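PDB 6Q56: tRNA (adenine(22)-N(1))-methyltransferase from Bacillus subtilis, which catalyses the S-adenosyl-L-methionine-dependent methylation of adenosine 22 of tRNA at N1, yielding N(1)-methyladenosine. Local coordinates for residues A[28-40]-A[58-72]. The protein carries 2 engineered substitutions. Numbering follows the deposited sequence.
Sequences SDHAYLPSYAVLN and SAKRQVEKSGLNSHI. Engineered in segment 28-40: Ser35 (natural residue Cys).
Leu68 pushes CD1 against Ser35, an engineered residue that is cysteine in the natural protein: the methyl lies 3.5 Å from Ser35 OG and almost as near its CB. The other methyl, CD2, meets Leu39 CD2 at 3.9 Å, the two leucine side chains crossing at about a right angle. Deeper in, Ile72 brings CD1 against helix 32-39, 3.7 Å from Ser35 CA and close to Pro34 O. Val38 divides its two methyls: CG1, anti to the backbone N (chi1 172°), touches His71 CB, while CG2 rests on Ile72 CG1 at 4.0 Å. Toward the other end the loop leading into helix 32-39 approaches helix 53-65, Ala31 CB fitting against Val63 CG2 (3.8 Å) and Ala59 CB. Near the surface Gln62, bent at chi2 (61°), lays CB and CG beside His30 O and brings NE2 to the edge of the Tyr32 ring, in its plane, 3.8 Å from CE1; ring and amide stand nearly perpendicular. An alanine here, lacking CG and the amide, would probably open a gap at the CE1 edge of Tyr32 and leave His30 O with only CB beside it from this residue. The two helices belong to the Rossmann-like methyltransferase fold, each joining successive parallel strands: helix 32-39 leads from strand 21-26 to 43-50, helix 53-65 from 43-50 to the outermost strand 72-76. Pro34 packs on strand 43-50, Ala59 and Val63 on Val74. Behind the first shell, Ser35 OG donates to Ala31 O, which also accepts from Ser35 N on the opposite face of its plane. A Schellman motif at Gly67, with Leu68 N bonded back to Val63 O, closes helix 53-65 and places Leu68. One water links Ser58 OG, also bonded to Pro55 O, weakly to His30 N.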
loop_
_atom_site.group_PDB
_atom_site.type_symbol
_atom_site.label_atom_id
_atom_site.label_comp_id
_atom_site.label_asym_id
_atom_site.label_seq_id
_atom_site.Cartn_x
_atom_site.Cartn_y
_atom_site.Cartn_z
ATOM N N SER A 28 10.773 -5.263 -5.549
ATOM C CA SER A 28 11.762 -4.245 -5.230
ATOM C C SER A 28 12.295 -3.490 -6.436
ATOM O O SER A 28 12.718 -4.076 -7.417
ATOM C CB SER A 28 12.932 -4.859 -4.464
ATOM O OG SER A 28 13.813 -3.866 -3.990
ATOM N N ASP A 29 12.268 -2.171 -6.340
ATOM C CA ASP A 29 12.760 -1.321 -7.404
ATOM C C ASP A 29 14.278 -1.214 -7.328
ATOM O O ASP A 29 14.815 -0.365 -6.633
ATOM C CB ASP A 29 12.128 0.060 -7.312
ATOM C CG ASP A 29 12.462 0.935 -8.500
ATOM O OD1 ASP A 29 13.298 0.534 -9.326
ATOM O OD2 ASP A 29 11.888 2.032 -8.604
ATOM N N HIS A 30 14.950 -2.097 -8.054
ATOM C CA HIS A 30 16.410 -2.147 -8.102
ATOM C C HIS A 30 17.030 -2.522 -6.768
ATOM O O HIS A 30 18.238 -2.479 -6.620
ATOM C CB HIS A 30 16.981 -0.814 -8.558
ATOM C CG HIS A 30 16.862 -0.579 -10.027
ATOM N ND1 HIS A 30 15.706 -0.119 -10.615
ATOM C CD2 HIS A 30 17.758 -0.734 -11.028
ATOM C CE1 HIS A 30 15.894 -0.002 -11.916
ATOM N NE2 HIS A 30 17.131 -0.371 -12.191
ATOM N N ALA A 31 16.190 -2.883 -5.808
ATOM C CA ALA A 31 16.647 -3.258 -4.485
ATOM C C ALA A 31 17.219 -2.053 -3.764
ATOM O O ALA A 31 17.996 -2.196 -2.837
ATOM C CB ALA A 31 17.687 -4.357 -4.577
ATOM N N TYR A 32 16.828 -0.865 -4.201
ATOM C CA TYR A 32 17.308 0.363 -3.593
ATOM C C TYR A 32 16.806 0.500 -2.166
ATOM O O TYR A 32 17.579 0.725 -1.254
ATOM C CB TYR A 32 16.877 1.579 -4.408
ATOM C CG TYR A 32 17.585 1.727 -5.731
ATOM C CD1 TYR A 32 18.918 1.404 -5.862
ATOM C CD2 TYR A 32 16.923 2.213 -6.843
ATOM C CE1 TYR A 32 19.569 1.541 -7.068
ATOM C CE2 TYR A 32 17.566 2.356 -8.049
ATOM C CZ TYR A 32 18.891 2.020 -8.155
ATOM O OH TYR A 32 19.538 2.159 -9.348
ATOM N N LEU A 33 15.504 0.359 -1.987
ATOM C CA LEU A 33 14.895 0.480 -0.677
ATOM C C LEU A 33 15.578 -0.442 0.321
ATOM O O LEU A 33 16.042 0.006 1.359
ATOM C CB LEU A 33 13.403 0.174 -0.749
ATOM C CG LEU A 33 12.679 -0.032 0.574
ATOM C CD1 LEU A 33 12.725 1.218 1.422
ATOM C CD2 LEU A 33 11.247 -0.444 0.329
ATOM N N PRO A 34 15.666 -1.728 0.008
ATOM C CA PRO A 34 16.313 -2.665 0.930
ATOM C C PRO A 34 17.792 -2.359 1.130
ATOM O O PRO A 34 18.295 -2.515 2.230
ATOM C CB PRO A 34 16.109 -4.035 0.268
ATOM C CG PRO A 34 15.494 -3.781 -1.058
ATOM C CD PRO A 34 14.886 -2.423 -1.021
ATOM N N SER A 35 18.478 -1.924 0.086
ATOM C CA SER A 35 19.888 -1.598 0.207
ATOM C C SER A 35 20.013 -0.418 1.149
ATOM O O SER A 35 20.866 -0.380 2.021
ATOM C CB SER A 35 20.479 -1.245 -1.154
ATOM O OG SER A 35 20.658 -2.385 -1.965
ATOM N N TYR A 36 19.130 0.541 0.947
ATOM C CA TYR A 36 19.088 1.751 1.750
ATOM C C TYR A 36 18.792 1.435 3.207
ATOM O O TYR A 36 19.375 2.031 4.098
ATOM C CB TYR A 36 18.027 2.706 1.200
ATOM C CG TYR A 36 17.755 3.917 2.053
ATOM C CD1 TYR A 36 16.935 3.834 3.160
ATOM C CD2 TYR A 36 18.305 5.141 1.742
ATOM C CE1 TYR A 36 16.675 4.936 3.936
ATOM C CE2 TYR A 36 18.050 6.250 2.512
ATOM C CZ TYR A 36 17.234 6.142 3.606
ATOM O OH TYR A 36 16.985 7.240 4.377
ATOM N N ALA A 37 17.879 0.503 3.439
ATOM C CA ALA A 37 17.485 0.137 4.794
ATOM C C ALA A 37 18.589 -0.567 5.562
ATOM O O ALA A 37 18.819 -0.279 6.727
ATOM C CB ALA A 37 16.235 -0.721 4.766
ATOM N N VAL A 38 19.265 -1.486 4.895
ATOM C CA VAL A 38 20.347 -2.238 5.498
ATOM C C VAL A 38 21.565 -1.351 5.729
ATOM O O VAL A 38 22.188 -1.409 6.775
ATOM C CB VAL A 38 20.714 -3.443 4.626
ATOM C CG1 VAL A 38 21.971 -4.118 5.131
ATOM C CG2 VAL A 38 19.559 -4.416 4.598
ATOM N N LEU A 39 21.886 -0.523 4.748
ATOM C CA LEU A 39 23.017 0.384 4.859
ATOM C C LEU A 39 22.835 1.376 5.996
ATOM O O LEU A 39 23.778 1.704 6.697
ATOM C CB LEU A 39 23.203 1.167 3.571
ATOM C CG LEU A 39 23.820 0.450 2.381
ATOM C CD1 LEU A 39 23.657 1.291 1.137
ATOM C CD2 LEU A 39 25.282 0.172 2.641
ATOM N N ASN A 40 21.616 1.860 6.168
ATOM C CA ASN A 40 21.331 2.808 7.225
ATOM C C ASN A 40 20.968 2.099 8.512
ATOM O O ASN A 40 20.474 2.706 9.439
ATOM C CB ASN A 40 20.217 3.758 6.808
ATOM C CG ASN A 40 20.633 4.674 5.684
ATOM O OD1 ASN A 40 20.905 5.847 5.904
ATOM N ND2 ASN A 40 20.699 4.140 4.474
ATOM N N SER A 58 19.199 -7.453 -12.481
ATOM C CA SER A 58 19.639 -6.100 -12.173
ATOM C C SER A 58 19.645 -5.805 -10.675
ATOM O O SER A 58 20.435 -5.003 -10.203
ATOM C CB SER A 58 18.759 -5.078 -12.890
ATOM O OG SER A 58 17.528 -4.881 -12.222
ATOM N N ALA A 59 18.763 -6.448 -9.926
ATOM C CA ALA A 59 18.717 -6.232 -8.497
ATOM C C ALA A 59 19.871 -6.990 -7.868
ATOM O O ALA A 59 20.552 -6.494 -6.987
ATOM C CB ALA A 59 17.394 -6.702 -7.933
ATOM N N LYS A 60 20.090 -8.199 -8.356
ATOM C CA LYS A 60 21.163 -9.042 -7.865
ATOM C C LYS A 60 22.499 -8.368 -8.124
ATOM O O LYS A 60 23.404 -8.449 -7.315
ATOM C CB LYS A 60 21.126 -10.407 -8.555
ATOM C CG LYS A 60 21.717 -11.545 -7.749
ATOM C CD LYS A 60 21.387 -12.885 -8.379
ATOM C CE LYS A 60 22.133 -13.079 -9.686
ATOM N NZ LYS A 60 21.658 -14.266 -10.447
ATOM N N ARG A 61 22.613 -7.700 -9.263
ATOM C CA ARG A 61 23.847 -7.031 -9.631
ATOM C C ARG A 61 24.094 -5.770 -8.823
ATOM O O ARG A 61 25.232 -5.424 -8.562
ATOM C CB ARG A 61 23.855 -6.703 -11.119
ATOM C CG ARG A 61 24.120 -7.911 -11.992
ATOM C CD ARG A 61 25.366 -8.658 -11.547
ATOM N NE ARG A 61 25.438 -9.982 -12.145
ATOM C CZ ARG A 61 26.066 -10.258 -13.281
ATOM N NH1 ARG A 61 26.694 -9.301 -13.948
ATOM N NH2 ARG A 61 26.070 -11.494 -13.746
ATOM N N GLN A 62 23.034 -5.082 -8.435
ATOM C CA GLN A 62 23.182 -3.879 -7.647
ATOM C C GLN A 62 23.639 -4.280 -6.260
ATOM O O GLN A 62 24.578 -3.709 -5.719
ATOM C CB GLN A 62 21.869 -3.122 -7.566
ATOM C CG GLN A 62 22.007 -1.722 -7.007
ATOM C CD GLN A 62 22.917 -0.853 -7.848
ATOM O OE1 GLN A 62 23.357 -1.252 -8.923
ATOM N NE2 GLN A 62 23.211 0.343 -7.356
ATOM N N VAL A 63 22.965 -5.269 -5.692
ATOM C CA VAL A 63 23.296 -5.757 -4.365
ATOM C C VAL A 63 24.718 -6.306 -4.339
ATOM O O VAL A 63 25.428 -6.162 -3.358
ATOM C CB VAL A 63 22.289 -6.819 -3.907
ATOM C CG1 VAL A 63 22.761 -7.512 -2.644
ATOM C CG2 VAL A 63 20.940 -6.171 -3.690
ATOM N N GLU A 64 25.129 -6.933 -5.424
ATOM C CA GLU A 64 26.468 -7.477 -5.505
ATOM C C GLU A 64 27.428 -6.309 -5.665
ATOM O O GLU A 64 28.451 -6.239 -5.005
ATOM C CB GLU A 64 26.580 -8.430 -6.689
ATOM C CG GLU A 64 27.483 -9.624 -6.445
ATOM C CD GLU A 64 27.370 -10.674 -7.537
ATOM O OE1 GLU A 64 26.564 -10.483 -8.474
ATOM O OE2 GLU A 64 28.085 -11.692 -7.453
ATOM N N LYS A 65 27.063 -5.386 -6.544
ATOM C CA LYS A 65 27.859 -4.200 -6.817
ATOM C C LYS A 65 28.027 -3.390 -5.545
ATOM O O LYS A 65 29.071 -2.798 -5.314
ATOM C CB LYS A 65 27.183 -3.342 -7.895
ATOM C CG LYS A 65 27.985 -2.149 -8.392
ATOM C CD LYS A 65 28.953 -2.536 -9.496
ATOM C CE LYS A 65 29.310 -1.352 -10.384
ATOM N NZ LYS A 65 30.025 -0.258 -9.682
ATOM N N SER A 66 26.988 -3.371 -4.720
ATOM C CA SER A 66 27.009 -2.631 -3.469
ATOM C C SER A 66 27.663 -3.432 -2.356
ATOM O O SER A 66 27.809 -2.948 -1.246
ATOM C CB SER A 66 25.588 -2.266 -3.048
ATOM O OG SER A 66 25.062 -1.229 -3.847
ATOM N N GLY A 67 28.063 -4.654 -2.659
ATOM C CA GLY A 67 28.686 -5.505 -1.669
ATOM C C GLY A 67 27.760 -5.763 -0.498
ATOM O O GLY A 67 28.191 -5.826 0.644
ATOM N N LEU A 68 26.476 -5.912 -0.788
ATOM C CA LEU A 68 25.478 -6.167 0.237
ATOM C C LEU A 68 24.951 -7.592 0.157
ATOM O O LEU A 68 23.956 -7.939 0.778
ATOM C CB LEU A 68 24.326 -5.182 0.097
ATOM C CG LEU A 68 24.650 -3.745 0.473
ATOM C CD1 LEU A 68 23.488 -2.839 0.128
ATOM C CD2 LEU A 68 24.983 -3.661 1.946
ATOM N N ASN A 69 25.638 -8.408 -0.620
ATOM C CA ASN A 69 25.254 -9.797 -0.791
ATOM C C ASN A 69 25.136 -10.514 0.551
ATOM O O ASN A 69 24.309 -11.386 0.719
ATOM C CB ASN A 69 26.271 -10.505 -1.688
ATOM C CG ASN A 69 25.864 -11.912 -2.031
ATOM O OD1 ASN A 69 24.847 -12.414 -1.554
ATOM N ND2 ASN A 69 26.658 -12.563 -2.863
ATOM N N SER A 70 25.977 -10.128 1.500
ATOM C CA SER A 70 26.011 -10.746 2.828
ATOM C C SER A 70 24.773 -10.520 3.691
ATOM O O SER A 70 24.482 -11.314 4.575
ATOM C CB SER A 70 27.224 -10.241 3.601
ATOM O OG SER A 70 26.977 -8.944 4.089
ATOM N N HIS A 71 24.054 -9.438 3.441
ATOM C CA HIS A 71 22.870 -9.121 4.221
ATOM C C HIS A 71 21.607 -9.057 3.382
ATOM O O HIS A 71 20.523 -8.961 3.920
ATOM C CB HIS A 71 23.042 -7.775 4.920
ATOM C CG HIS A 71 24.120 -7.755 5.954
ATOM N ND1 HIS A 71 25.434 -7.486 5.652
ATOM C CD2 HIS A 71 24.075 -7.955 7.290
ATOM C CE1 HIS A 71 26.155 -7.528 6.754
ATOM N NE2 HIS A 71 25.354 -7.811 7.763
ATOM N N ILE A 72 21.749 -9.097 2.065
ATOM C CA ILE A 72 20.595 -9.016 1.184
ATOM C C ILE A 72 20.505 -10.182 0.223
ATOM O O ILE A 72 21.450 -10.511 -0.466
ATOM C CB ILE A 72 20.605 -7.714 0.376
ATOM C CG1 ILE A 72 20.589 -6.519 1.322
ATOM C CG2 ILE A 72 19.411 -7.664 -0.557
ATOM C CD1 ILE A 72 20.386 -5.194 0.642
HETATM O O HOH W 1 15.277 -4.469 -10.158
#